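Local coordinates for fructose 1-phosphate kinase (Staphylococcus aureus, PDB 2JG5) that probably phosphorylates fructose 1-phosphate to fructose 1,6-bisphosphate with ATP, as a pfkB-family sugar kinase, at the interface of chains A and B. Residues are numbered along the deposited sequence; one frame, centred on the assembly and turned at random. Chains: chain A/B, Fructose 1-phosphate kinase.

The interface of chains A and B. Residues chain A 13, 15, 20, 26-28, 31, 93; chain B 91, 101-103.
B:Ile101 packs against A:Ile15 and A:Phe20 where a strand edge of chain B (99-102) runs parallel to strand 25-27 of chain A. Backbone hydrogen bonds join them. The amide N of B:Asn102 gives a nearly straight bond to the carbonyl O of A:Asn26 (3.0 Å, 175° at H), and the carbonyl O of B:Asn102 takes the amide N of A:Ala28, just past the strand, at 2.7 Å; one residue thus both donates and accepts. The tightly packed side lies on the apolar face of the paired strands. There chi1 of -47° puts CG1 of B:Ile101 beside its own backbone N, and both CG1 and the CD1 beyond it meet A:Phe20; the two side chains cross at about a right angle, CD1 meeting rim atom CE1 at 4.0 Å. The other branch, CG2, meets CG2 of A:Ile15 at 4.0 Å. A:Leu93 CD1 lies over one face of the A:Phe20 ring, toward its rim, and so backs it from within chain A. A:Ile15 does likewise for A:Tyr13, its CG1 centred 3.9 Å above the ring, while its CD1 reaches B:Val91 CG2 at 4.1 Å. The phenol OH of A:Tyr13 comes to the methyl CB of B:Ala103 at 3.4 Å, and A:Thr31 CG2 touches the same methyl. Contact is looser on the opposite side of the strands: the side chains of A:Arg27 and B:Asn102 extend away from the apolar cluster, and these residues meet mainly through backbone. With its two-fold twin, this patch interlocks the small beta-sheet lids of the two subunits, resembling the beta-clasp of dimeric pfkB kinases, and probably couples dimer assembly to shaping the lid over the sugar site.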
loop_
_atom_site.group_PDB
_atom_site.type_symbol
_atom_site.label_atom_id
_atom_site.label_comp_id
_atom_site.label_asym_id
_atom_site.label_seq_id
_atom_site.Cartn_x
_atom_site.Cartn_y
_atom_site.Cartn_z
ATOM N N TYR A 13 -2.412 3.265 -5.984
ATOM C CA TYR A 13 -2.061 4.184 -4.918
ATOM C C TYR A 13 -1.544 5.504 -5.513
ATOM O O TYR A 13 -0.387 5.616 -5.926
ATOM C CB TYR A 13 -1.043 3.516 -3.990
ATOM C CG TYR A 13 -0.682 4.293 -2.747
ATOM C CD1 TYR A 13 -1.567 5.221 -2.190
ATOM C CD2 TYR A 13 0.539 4.082 -2.111
ATOM C CE1 TYR A 13 -1.231 5.930 -1.042
ATOM C CE2 TYR A 13 0.889 4.790 -0.958
ATOM C CZ TYR A 13 -0.002 5.710 -0.432
ATOM O OH TYR A 13 0.321 6.395 0.707
ATOM N N ILE A 15 -0.349 9.244 -5.355
ATOM C CA ILE A 15 0.366 10.069 -4.394
ATOM C C ILE A 15 0.691 11.423 -5.008
ATOM O O ILE A 15 1.385 11.512 -6.030
ATOM C CB ILE A 15 1.674 9.391 -3.897
ATOM C CG1 ILE A 15 1.392 7.976 -3.367
ATOM C CG2 ILE A 15 2.341 10.251 -2.825
ATOM C CD1 ILE A 15 2.639 7.148 -3.110
ATOM N N PHE A 20 9.431 16.143 -6.714
ATOM C CA PHE A 20 9.859 14.769 -6.408
ATOM C C PHE A 20 11.376 14.619 -6.328
ATOM O O PHE A 20 12.077 14.770 -7.326
ATOM C CB PHE A 20 9.302 13.765 -7.418
ATOM C CG PHE A 20 9.707 12.335 -7.134
ATOM C CD1 PHE A 20 9.235 11.677 -6.002
ATOM C CD2 PHE A 20 10.572 11.657 -7.996
ATOM C CE1 PHE A 20 9.613 10.364 -5.731
ATOM C CE2 PHE A 20 10.954 10.340 -7.737
ATOM C CZ PHE A 20 10.472 9.690 -6.604
ATOM N N ASN A 26 10.682 12.537 0.710
ATOM C CA ASN A 26 9.550 13.313 0.217
ATOM C C ASN A 26 8.370 13.136 1.161
ATOM O O ASN A 26 8.234 12.092 1.797
ATOM C CB ASN A 26 9.136 12.859 -1.185
ATOM C CG ASN A 26 10.223 13.069 -2.218
ATOM O OD1 ASN A 26 10.157 13.997 -3.020
ATOM N ND2 ASN A 26 11.227 12.205 -2.206
ATOM N N ARG A 27 7.524 14.155 1.257
ATOM C CA ARG A 27 6.291 14.057 2.030
ATOM C C ARG A 27 5.112 14.349 1.121
ATOM O O ARG A 27 5.027 15.427 0.525
ATOM C CB ARG A 27 6.306 15.012 3.225
ATOM C CG ARG A 27 7.235 14.580 4.345
ATOM C CD ARG A 27 7.147 15.548 5.509
ATOM N NE ARG A 27 7.905 15.090 6.670
ATOM C CZ ARG A 27 9.062 15.607 7.077
ATOM N NH1 ARG A 27 9.663 15.109 8.150
ATOM N NH2 ARG A 27 9.621 16.620 6.422
ATOM N N ALA A 28 4.223 13.363 0.995
ATOM C CA ALA A 28 3.073 13.466 0.116
ATOM C C ALA A 28 2.122 14.487 0.689
ATOM O O ALA A 28 1.760 14.399 1.866
ATOM C CB ALA A 28 2.388 12.122 -0.019
ATOM N N THR A 31 -2.823 11.679 -0.714
ATOM C CA THR A 31 -2.904 10.417 -1.436
ATOM C C THR A 31 -4.342 9.959 -1.591
ATOM O O THR A 31 -5.221 10.385 -0.873
ATOM C CB THR A 31 -2.145 9.258 -0.726
ATOM O OG1 THR A 31 -2.855 8.870 0.453
ATOM C CG2 THR A 31 -0.704 9.627 -0.387
ATOM N N LEU A 93 2.857 8.524 -9.087
ATOM C CA LEU A 93 3.401 9.752 -8.490
ATOM C C LEU A 93 3.034 10.987 -9.298
ATOM O O LEU A 93 3.531 11.206 -10.415
ATOM C CB LEU A 93 4.920 9.675 -8.317
ATOM C CG LEU A 93 5.512 8.549 -7.470
ATOM C CD1 LEU A 93 7.022 8.657 -7.459
ATOM C CD2 LEU A 93 4.955 8.561 -6.048
ATOM N N VAL B 91 6.231 4.665 1.028
ATOM C CA VAL B 91 6.931 3.999 -0.066
ATOM C C VAL B 91 8.429 4.252 0.033
ATOM O O VAL B 91 8.883 5.395 0.187
ATOM C CB VAL B 91 6.384 4.466 -1.452
ATOM C CG1 VAL B 91 7.222 3.907 -2.603
ATOM C CG2 VAL B 91 4.910 4.082 -1.604
ATOM N N ILE B 101 8.990 8.105 0.343
ATOM C CA ILE B 101 7.779 8.851 0.024
ATOM C C ILE B 101 6.733 8.633 1.104
ATOM O O ILE B 101 5.991 7.654 1.074
ATOM C CB ILE B 101 7.208 8.481 -1.365
ATOM C CG1 ILE B 101 8.317 8.475 -2.434
ATOM C CG2 ILE B 101 6.110 9.473 -1.762
ATOM C CD1 ILE B 101 8.165 7.397 -3.500
ATOM N N ASN B 102 6.687 9.555 2.058
ATOM C CA ASN B 102 5.829 9.405 3.236
ATOM C C ASN B 102 4.473 10.103 3.138
ATOM O O ASN B 102 4.396 11.280 2.766
ATOM C CB ASN B 102 6.572 9.868 4.494
ATOM C CG ASN B 102 7.728 8.949 4.864
ATOM O OD1 ASN B 102 7.860 7.839 4.332
ATOM N ND2 ASN B 102 8.572 9.406 5.783
ATOM N N ALA B 103 3.425 9.361 3.485
ATOM C CA ALA B 103 2.046 9.850 3.500
ATOM C C ALA B 103 1.638 10.380 4.872
ATOM O O ALA B 103 2.181 9.937 5.890
ATOM C CB ALA B 103 1.098 8.745 3.074
#